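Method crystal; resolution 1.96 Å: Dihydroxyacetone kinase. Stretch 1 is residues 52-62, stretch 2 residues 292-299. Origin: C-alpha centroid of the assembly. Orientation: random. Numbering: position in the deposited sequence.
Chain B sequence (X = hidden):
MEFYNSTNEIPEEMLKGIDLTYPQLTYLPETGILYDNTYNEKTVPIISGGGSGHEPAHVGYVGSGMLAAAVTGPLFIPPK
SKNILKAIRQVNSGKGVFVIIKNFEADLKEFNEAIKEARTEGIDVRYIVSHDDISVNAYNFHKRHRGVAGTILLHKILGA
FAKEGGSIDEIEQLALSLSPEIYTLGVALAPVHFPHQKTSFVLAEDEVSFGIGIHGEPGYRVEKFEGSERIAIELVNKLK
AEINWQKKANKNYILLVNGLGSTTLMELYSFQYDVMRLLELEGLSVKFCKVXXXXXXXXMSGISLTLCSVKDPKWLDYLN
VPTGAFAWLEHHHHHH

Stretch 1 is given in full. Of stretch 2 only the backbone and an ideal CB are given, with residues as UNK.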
ATOM      1  N   SER B  52       2.870 -16.628  -5.782  1.00 26.43           N
ATOM      2  CA  SER B  52       3.073 -15.637  -4.735  1.00 28.27           C
ATOM      3  C   SER B  52       4.282 -14.781  -5.120  1.00 27.32           C
ATOM      4  O   SER B  52       4.995 -15.104  -6.064  1.00 27.11           O
ATOM      5  CB  SER B  52       3.310 -16.364  -3.403  1.00 29.70           C
ATOM      6  OG  SER B  52       3.673 -15.435  -2.393  1.00 35.75           O
ATOM      7  N   GLY B  53       4.516 -13.694  -4.394  1.00 27.65           N
ATOM      8  CA  GLY B  53       5.633 -12.819  -4.702  1.00 27.05           C
ATOM      9  C   GLY B  53       5.285 -11.575  -5.471  1.00 26.25           C
ATOM     10  O   GLY B  53       6.179 -10.775  -5.755  1.00 27.48           O
ATOM     11  N   HIS B  54       4.003 -11.413  -5.808  1.00 26.62           N
ATOM     12  CA  HIS B  54       3.506 -10.249  -6.541  1.00 25.28           C
ATOM     13  C   HIS B  54       2.521  -9.435  -5.704  1.00 26.74           C
ATOM     14  O   HIS B  54       1.873  -8.532  -6.229  1.00 24.66           O
ATOM     15  CB  HIS B  54       2.813 -10.629  -7.875  1.00 25.96           C
ATOM     16  CG  HIS B  54       3.553 -11.663  -8.662  1.00 26.91           C
ATOM     17  ND1 HIS B  54       4.816 -11.446  -9.168  1.00 24.33           N
ATOM     18  CD2 HIS B  54       3.216 -12.931  -9.007  1.00 25.59           C
ATOM     19  CE1 HIS B  54       5.228 -12.534  -9.796  1.00 26.08           C
ATOM     20  NE2 HIS B  54       4.278 -13.451  -9.708  1.00 26.61           N
ATOM     21  N   GLU B  55       2.411  -9.745  -4.417  1.00 25.94           N
ATOM     22  CA  GLU B  55       1.413  -9.098  -3.574  1.00 26.89           C
ATOM     23  C   GLU B  55       1.527  -7.575  -3.670  1.00 27.81           C
ATOM     24  O   GLU B  55       2.624  -7.041  -3.729  1.00 27.96           O
ATOM     25  CB  GLU B  55       1.555  -9.584  -2.130  1.00 27.23           C
ATOM     26  CG  GLU B  55       1.262 -11.093  -1.934  1.00 29.38           C
ATOM     27  CD  GLU B  55       2.378 -12.032  -2.382  1.00 31.87           C
ATOM     28  OE1 GLU B  55       3.507 -11.556  -2.623  1.00 31.92           O
ATOM     29  OE2 GLU B  55       2.130 -13.259  -2.474  1.00 31.27           O
ATOM     30  N   PRO B  56       0.390  -6.863  -3.712  1.00 28.23           N
ATOM     31  CA  PRO B  56      -0.981  -7.317  -3.498  1.00 29.32           C
ATOM     32  C   PRO B  56      -1.661  -8.115  -4.613  1.00 31.31           C
ATOM     33  O   PRO B  56      -2.783  -8.587  -4.422  1.00 31.67           O
ATOM     34  CB  PRO B  56      -1.745  -6.013  -3.243  1.00 30.39           C
ATOM     35  CG  PRO B  56      -1.011  -4.988  -4.052  1.00 28.03           C
ATOM     36  CD  PRO B  56       0.454  -5.413  -3.996  1.00 29.68           C
ATOM     37  N   ALA B  57      -1.031  -8.298  -5.766  1.00 30.88           N
ATOM     38  CA  ALA B  57      -1.618  -9.241  -6.726  1.00 33.15           C
ATOM     39  C   ALA B  57      -1.486 -10.685  -6.230  1.00 33.71           C
ATOM     40  O   ALA B  57      -0.390 -11.127  -5.902  1.00 37.96           O
ATOM     41  CB  ALA B  57      -0.978  -9.107  -8.092  1.00 33.28           C
ATOM     42  N   HIS B  58      -2.574 -11.437  -6.164  1.00 34.27           N
ATOM     43  CA  HIS B  58      -3.929 -10.999  -6.456  1.00 32.47           C
ATOM     44  C   HIS B  58      -4.764 -11.016  -5.166  1.00 31.95           C
ATOM     45  O   HIS B  58      -5.953 -10.748  -5.217  1.00 30.97           O
ATOM     46  CB  HIS B  58      -4.579 -11.966  -7.457  1.00 36.23           C
ATOM     47  CG  HIS B  58      -3.917 -11.971  -8.801  1.00 37.86           C
ATOM     48  ND1 HIS B  58      -4.009 -10.906  -9.679  1.00 38.92           N
ATOM     49  CD2 HIS B  58      -3.123 -12.890  -9.401  1.00 38.57           C
ATOM     50  CE1 HIS B  58      -3.318 -11.182 -10.771  1.00 40.27           C
ATOM     51  NE2 HIS B  58      -2.774 -12.379 -10.632  1.00 38.73           N
ATOM     52  N   VAL B  59      -4.145 -11.310  -4.025  1.00 29.12           N
ATOM     53  CA  VAL B  59      -4.846 -11.392  -2.743  1.00 29.26           C
ATOM     54  C   VAL B  59      -5.462 -10.048  -2.350  1.00 28.84           C
ATOM     55  O   VAL B  59      -6.444 -10.010  -1.608  1.00 28.72           O
ATOM     56  CB  VAL B  59      -3.916 -11.873  -1.585  1.00 28.89           C
ATOM     57  CG1 VAL B  59      -3.562 -13.361  -1.762  1.00 29.09           C
ATOM     58  CG2 VAL B  59      -2.663 -11.024  -1.515  1.00 30.86           C
ATOM     59  N   GLY B  60      -4.898  -8.957  -2.860  1.00 28.42           N
ATOM     60  CA  GLY B  60      -5.358  -7.628  -2.486  1.00 26.66           C
ATOM     61  C   GLY B  60      -6.532  -7.195  -3.339  1.00 28.09           C
ATOM     62  O   GLY B  60      -7.097  -6.111  -3.132  1.00 28.26           O
ATOM     63  N   TYR B  61      -6.907  -8.039  -4.296  1.00 25.91           N
ATOM     64  CA  TYR B  61      -8.003  -7.741  -5.225  1.00 25.97           C
ATOM     65  C   TYR B  61      -9.196  -8.653  -5.024  1.00 26.41           C
ATOM     66  O   TYR B  61     -10.115  -8.651  -5.831  1.00 26.17           O
ATOM     67  CB  TYR B  61      -7.488  -7.811  -6.673  1.00 26.25           C
ATOM     68  CG  TYR B  61      -6.314  -6.855  -6.819  1.00 26.36           C
ATOM     69  CD1 TYR B  61      -6.486  -5.496  -6.595  1.00 29.28           C
ATOM     70  CD2 TYR B  61      -5.045  -7.311  -7.132  1.00 27.98           C
ATOM     71  CE1 TYR B  61      -5.416  -4.597  -6.695  1.00 28.15           C
ATOM     72  CE2 TYR B  61      -3.969  -6.412  -7.240  1.00 28.61           C
ATOM     73  CZ  TYR B  61      -4.163  -5.060  -7.022  1.00 28.61           C
ATOM     74  OH  TYR B  61      -3.091  -4.170  -7.124  1.00 26.36           O
ATOM     75  N   VAL B  62      -9.170  -9.431  -3.948  1.00 26.35           N
ATOM     76  CA  VAL B  62     -10.309 -10.248  -3.545  1.00 25.19           C
ATOM     77  C   VAL B  62     -11.241  -9.450  -2.641  1.00 26.23           C
ATOM     78  O   VAL B  62     -10.831  -8.908  -1.606  1.00 25.24           O
ATOM     79  CB  VAL B  62      -9.829 -11.482  -2.798  1.00 26.13           C
ATOM     80  CG1 VAL B  62     -11.012 -12.339  -2.382  1.00 24.93           C
ATOM     81  CG2 VAL B  62      -8.873 -12.290  -3.705  1.00 25.78           C
ATOM     82  N   UNK B 292       0.877   2.895  -6.912  1.00 25.04           N
ATOM     83  CA  UNK B 292       1.267   2.173  -5.708  1.00 26.55           C
ATOM     84  C   UNK B 292       1.970   0.884  -6.076  1.00 26.08           C
ATOM     85  O   UNK B 292       2.335   0.667  -7.232  1.00 26.04           O
ATOM     86  CB  UNK B 292       0.049   1.883  -4.828  1.00 26.55           C
ATOM     87  N   UNK B 293       2.178   0.026  -5.087  1.00 26.78           N
ATOM     88  CA  UNK B 293       2.610  -1.340  -5.368  1.00 28.33           C
ATOM     89  C   UNK B 293       1.390  -2.144  -5.743  1.00 28.94           C
ATOM     90  O   UNK B 293       0.695  -2.641  -4.861  1.00 29.23           O
ATOM     91  CB  UNK B 293       3.335  -1.964  -4.174  1.00 28.33           C
ATOM     92  N   UNK B 294       1.125  -2.281  -7.041  1.00 28.44           N
ATOM     93  CA  UNK B 294      -0.110  -2.886  -7.506  1.00 28.73           C
ATOM     94  C   UNK B 294       0.122  -4.336  -7.929  1.00 29.43           C
ATOM     95  O   UNK B 294      -0.757  -5.162  -7.778  1.00 30.62           O
ATOM     96  CB  UNK B 294      -0.693  -2.078  -8.667  1.00 28.73           C
ATOM     97  N   UNK B 295       1.305  -4.626  -8.447  1.00 27.63           N
ATOM     98  CA  UNK B 295       1.713  -5.998  -8.779  1.00 29.44           C
ATOM     99  C   UNK B 295       3.232  -5.982  -8.779  1.00 27.68           C
ATOM    100  O   UNK B 295       3.848  -5.288  -9.589  1.00 27.21           O
ATOM    101  CB  UNK B 295       1.148  -6.469 -10.120  1.00 29.44           C
ATOM    102  N   UNK B 296       3.821  -6.718  -7.852  1.00 26.91           N
ATOM    103  CA  UNK B 296       5.217  -6.516  -7.498  1.00 25.27           C
ATOM    104  C   UNK B 296       6.021  -7.734  -7.923  1.00 25.34           C
ATOM    105  O   UNK B 296       5.490  -8.676  -8.484  1.00 24.88           O
ATOM    106  CB  UNK B 296       5.372  -6.257  -5.998  1.00 25.27           C
ATOM    107  N   UNK B 297       7.311  -7.699  -7.648  1.00 24.20           N
ATOM    108  CA  UNK B 297       8.153  -8.844  -7.870  1.00 26.91           C
ATOM    109  C   UNK B 297       9.103  -8.877  -6.692  1.00 26.08           C
ATOM    110  O   UNK B 297      10.186  -8.290  -6.731  1.00 24.64           O
ATOM    111  CB  UNK B 297       8.886  -8.778  -9.211  1.00 26.91           C
ATOM    112  N   UNK B 298       8.698  -9.561  -5.627  1.00 26.17           N
ATOM    113  CA  UNK B 298       9.460  -9.513  -4.394  1.00 25.72           C
ATOM    114  C   UNK B 298       9.906  -8.079  -4.064  1.00 24.78           C
ATOM    115  O   UNK B 298       9.073  -7.191  -4.020  1.00 25.04           O
ATOM    116  CB  UNK B 298      10.675 -10.437  -4.497  1.00 25.72           C
ATOM    117  N   UNK B 299      11.196  -7.854  -3.835  1.00 23.55           N
ATOM    118  CA  UNK B 299      11.687  -6.531  -3.451  1.00 25.21           C
ATOM    119  C   UNK B 299      12.359  -5.811  -4.609  1.00 23.75           C
ATOM    120  O   UNK B 299      13.215  -4.957  -4.398  1.00 23.09           O
ATOM    121  CB  UNK B 299      12.667  -6.652  -2.282  1.00 25.21           C
TER

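Position 292 lies beyond the reach of stretch 1, which therefore sets no preference. Its phi/psi of 158/-169 is rarely adopted by residues with a CB, and glycine fits best. The residue is Gly292.

At 293 the CA-to-CB bond runs sideways, with the ideal CB 4.5 Å from Pro56 CD and 5.1 Å from Glu55 O. Many side chains would fit, a polar one being able to exploit that carbonyl. Asn293 is deposited, chi1 m; its ND2 donates to a water at 3.3 Å, and the same water donates to Glu55 O at 2.9 Å.

At 294 the backbone does the polar work: the carbonyl O accepts a hydrogen bond from Tyr61 OH at 2.6 Å, lying at the edge of the ring, near its plane. CA-to-CB points away overall, yet the ideal CB is 3.5 Å from Tyr61 OH. Stretch 1 thus restricts the start of the side chain but hardly its end, and several types could follow. In Leu294 (chi1 m, chi2 t), CD1 and CD2 lie 5.3 and 4.4 Å from Tyr61 OH, farther than CB.

Position 295 also points away overall, but its ideal CB sits 3.9 Å from Ala57 CB, so an apolar chain suits, and a long one could reach the His58 ring. Met295 does so: CG packs 3.7 Å from Ala57 CB, and CE comes within 4.1 Å of His58 CE1.

Position 296 is the most constrained. Its ideal CB, directed sideways, is 3.6 Å from Glu55 O and 4.2 Å from His54 O, acceptors that favour a short donor; serine or threonine would suit. Thr296, chi1 p, donates from OG1 to Glu55 O at 2.7 Å. His54 O, 3.2 Å from the same OG1, has too poor an angle for a bond and is instead taken by Thr296 N at 3.1 Å (165°). In return His54 ND1 donates to Thr296 O at 2.9 Å.

At 297 CB points away, 4.8 Å from Gly53 O, and stretch 1 leaves the choice open. OG of Ser297 is hydrogen-bonded elsewhere in the structure.

Position 298 has phi/psi 44/-127, a positive phi that glycine tolerates most readily. Its amide N donates to Gly53 O at 2.8 Å (168°), which any residue except proline could do. CB points away, so stretch 1 hardly limits size or type; phi restricts more. Cys298 (chi1 m) places SG 4.4 Å from Gly53 O.

Position 299 points away, and Asp299 makes no contact with stretch 1.

Stretch 2 (292-299) GNLMTSCD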
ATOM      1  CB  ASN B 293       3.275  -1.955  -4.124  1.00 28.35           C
ATOM      2  CG  ASN B 293       4.715  -1.496  -3.940  1.00 31.51           C
ATOM      3  OD1 ASN B 293       5.193  -0.609  -4.649  1.00 32.66           O
ATOM      4  ND2 ASN B 293       5.415  -2.099  -2.976  1.00 35.02           N
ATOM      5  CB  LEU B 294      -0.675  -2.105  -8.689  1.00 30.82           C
ATOM      6  CG  LEU B 294      -0.609  -0.582  -8.532  1.00 29.45           C
ATOM      7  CD1 LEU B 294      -1.205   0.063  -9.782  1.00 32.07           C
ATOM      8  CD2 LEU B 294      -1.358  -0.135  -7.275  1.00 33.89           C
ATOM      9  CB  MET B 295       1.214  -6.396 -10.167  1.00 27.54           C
ATOM     10  CG  MET B 295       1.555  -7.864 -10.526  1.00 29.81           C
ATOM     11  SD  MET B 295       1.012  -8.280 -12.177  1.00 33.64           S
ATOM     12  CE  MET B 295      -0.777  -8.199 -11.902  1.00 32.21           C
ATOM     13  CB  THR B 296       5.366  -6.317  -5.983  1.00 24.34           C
ATOM     14  OG1 THR B 296       4.776  -7.437  -5.305  1.00 24.27           O
ATOM     15  CG2 THR B 296       4.679  -5.000  -5.545  1.00 22.48           C
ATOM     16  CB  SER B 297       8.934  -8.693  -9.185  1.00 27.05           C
ATOM     17  OG  SER B 297       9.771  -9.841  -9.328  1.00 31.00           O
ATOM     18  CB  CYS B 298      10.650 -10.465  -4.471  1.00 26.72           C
ATOM     19  SG  CYS B 298      10.127 -12.217  -4.425  1.00 29.82           S
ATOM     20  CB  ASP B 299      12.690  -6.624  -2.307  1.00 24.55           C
ATOM     21  CG  ASP B 299      13.970  -7.360  -2.708  1.00 31.04           C
ATOM     22  OD1 ASP B 299      13.956  -8.113  -3.710  1.00 31.43           O
ATOM     23  OD2 ASP B 299      14.987  -7.194  -2.000  1.00 34.28           O
TER
HETATM   24  O   HOH W   1       3.547  -4.712  -2.264  1.00 29.85           O
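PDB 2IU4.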